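Local coordinates for DNA processing protein DprA (Streptococcus pneumoniae, PDB 3UQZ) that helps load the RecA recombinase onto single-stranded DNA during natural transformation, binding that DNA cooperatively and shielding it from nucleases, at residues A176-R179 and L180-I184. Sequence-based numbering, arbitrary orientation.
With SO4 (sulfate ion), chain E.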
loop_
_atom_site.group_PDB
_atom_site.type_symbol
_atom_site.label_atom_id
_atom_site.label_comp_id
_atom_site.label_asym_id
_atom_site.label_seq_id
_atom_site.Cartn_x
_atom_site.Cartn_y
_atom_site.Cartn_z
ATOM N N ALA A 176 -22.511 25.276 1.213
ATOM C CA ALA A 176 -23.327 24.212 0.609
ATOM C C ALA A 176 -23.724 23.110 1.588
ATOM O O ALA A 176 -24.720 22.417 1.352
ATOM C CB ALA A 176 -22.605 23.611 -0.583
ATOM N N ASN A 177 -22.961 22.956 2.689
ATOM C CA ASN A 177 -23.211 21.926 3.698
ATOM C C ASN A 177 -24.117 22.358 4.845
ATOM O O ASN A 177 -24.238 21.603 5.810
ATOM C CB ASN A 177 -21.892 21.373 4.227
ATOM C CG ASN A 177 -21.256 20.342 3.339
ATOM O OD1 ASN A 177 -21.817 19.910 2.316
ATOM N ND2 ASN A 177 -20.079 19.890 3.749
ATOM N N LYS A 178 -24.776 23.540 4.741
ATOM C CA LYS A 178 -25.656 24.046 5.798
ATOM C C LYS A 178 -26.663 23.011 6.285
ATOM O O LYS A 178 -26.678 22.719 7.478
ATOM C CB LYS A 178 -26.348 25.354 5.407
ATOM C CG LYS A 178 -27.199 25.929 6.538
ATOM C CD LYS A 178 -28.066 27.087 6.099
ATOM C CE LYS A 178 -29.282 27.262 6.973
ATOM N NZ LYS A 178 -28.947 27.790 8.312
ATOM N N ARG A 179 -27.458 22.431 5.367
ATOM C CA ARG A 179 -28.486 21.430 5.679
ATOM C C ARG A 179 -27.941 20.219 6.405
ATOM O O ARG A 179 -28.590 19.740 7.342
ATOM C CB ARG A 179 -29.292 21.008 4.425
ATOM C CG ARG A 179 -30.145 22.122 3.815
ATOM C CD ARG A 179 -31.510 22.198 4.429
ATOM N NE ARG A 179 -32.331 23.212 3.772
ATOM C CZ ARG A 179 -32.493 24.453 4.220
ATOM N NH1 ARG A 179 -31.888 24.854 5.330
ATOM N NH2 ARG A 179 -33.270 25.299 3.561
ATOM N N LEU A 180 -26.750 19.735 5.989
ATOM C CA LEU A 180 -26.059 18.597 6.609
ATOM C C LEU A 180 -25.570 18.959 8.019
ATOM O O LEU A 180 -25.726 18.143 8.921
ATOM C CB LEU A 180 -24.907 18.097 5.714
ATOM C CG LEU A 180 -24.175 16.810 6.123
ATOM C CD1 LEU A 180 -25.103 15.611 6.097
ATOM C CD2 LEU A 180 -23.002 16.560 5.219
ATOM N N GLN A 181 -25.032 20.186 8.217
ATOM C CA GLN A 181 -24.572 20.654 9.532
ATOM C C GLN A 181 -25.764 20.791 10.485
ATOM O O GLN A 181 -25.677 20.368 11.645
ATOM C CB GLN A 181 -23.798 21.989 9.423
ATOM C CG GLN A 181 -23.098 22.378 10.728
ATOM C CD GLN A 181 -22.292 23.640 10.642
ATOM O OE1 GLN A 181 -21.453 23.812 9.759
ATOM N NE2 GLN A 181 -22.509 24.537 11.591
ATOM N N ASP A 182 -26.871 21.374 9.984
ATOM C CA ASP A 182 -28.109 21.562 10.739
ATOM C C ASP A 182 -28.684 20.225 11.178
ATOM O O ASP A 182 -29.072 20.101 12.343
ATOM C CB ASP A 182 -29.144 22.345 9.917
ATOM C CG ASP A 182 -28.993 23.852 9.961
ATOM O OD1 ASP A 182 -28.638 24.386 11.039
ATOM O OD2 ASP A 182 -29.315 24.507 8.952
ATOM N N TYR A 183 -28.702 19.226 10.267
ATOM C CA TYR A 183 -29.218 17.889 10.554
ATOM C C TYR A 183 -28.352 17.148 11.557
ATOM O O TYR A 183 -28.897 16.534 12.476
ATOM C CB TYR A 183 -29.430 17.059 9.265
ATOM C CG TYR A 183 -29.844 15.637 9.562
ATOM C CD1 TYR A 183 -31.105 15.354 10.081
ATOM C CD2 TYR A 183 -28.937 14.585 9.441
ATOM C CE1 TYR A 183 -31.468 14.053 10.428
ATOM C CE2 TYR A 183 -29.291 13.278 9.779
ATOM C CZ TYR A 183 -30.566 13.014 10.254
ATOM O OH TYR A 183 -30.925 11.738 10.614
ATOM N N ILE A 184 -27.010 17.183 11.369
ATOM C CA ILE A 184 -26.060 16.550 12.280
ATOM C C ILE A 184 -26.230 17.176 13.671
ATOM O O ILE A 184 -26.228 16.451 14.656
ATOM C CB ILE A 184 -24.599 16.535 11.735
ATOM C CG1 ILE A 184 -24.471 15.586 10.528
ATOM C CG2 ILE A 184 -23.562 16.168 12.831
ATOM C CD1 ILE A 184 -23.213 15.827 9.693
HETATM S S SO4 E . -33.671 28.264 6.124
HETATM O O1 SO4 E . -32.675 27.476 6.877
HETATM O O2 SO4 E . -34.879 28.431 6.922
HETATM O O3 SO4 E . -33.122 29.583 5.825
HETATM O O4 SO4 E . -33.980 27.598 4.849
HETATM O O HOH W 1 -30.247 27.035 10.776
HETATM O O HOH W 2 -31.346 23.318 7.640
#
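K178 lays its aliphatic chain across the carboxylate of D182, CG lying 3.5 Å from OD2, in an i to i+4 pair on the first turn of helix 178-187. This helix links strands 161-164 and 189-192 in a beta-alpha-beta unit of the Rossmann-like domain. The lysine chain sets off with CG anti to the backbone N (chi1 -176°), runs nearly extended past the aspartate and bends only at its last torsion (72°). That bend leaves NZ 3.4 Å from D182 OD2, a salt bridge with a weak hydrogen bond, supplemented by water 1, which accepts from NZ and donates to OD1. Water 2 donates to OD2, the same oxygen that faces NZ, and accepts from NH1 of R179, whose own charge is too distant for a direct salt bridge. With one cation in direct contact and a second linked through water, the carboxylate probably stays ionised.

The backbone bonds that start the helix are Q181 N to N177 O at 2.9 Å, then D182 N to K178 O and Y183 N to R179 O. N177 occupies the N-cap position without a capping bond; its ND2 instead reaches L142 O and T148 OG1. Q181 NE2 binds V171 O, while L180 and Y183 pack on L155 of helix 146-157; K178, Q181 and D182 touch F172, and R179 is the exposed one. At R179 a sulfate, probably from the crystallisation liquor, meets the guanidinium through two hydrogen bonds, NH1 to O1 at 3.1 Å and NH2 to O4 at 2.7 Å.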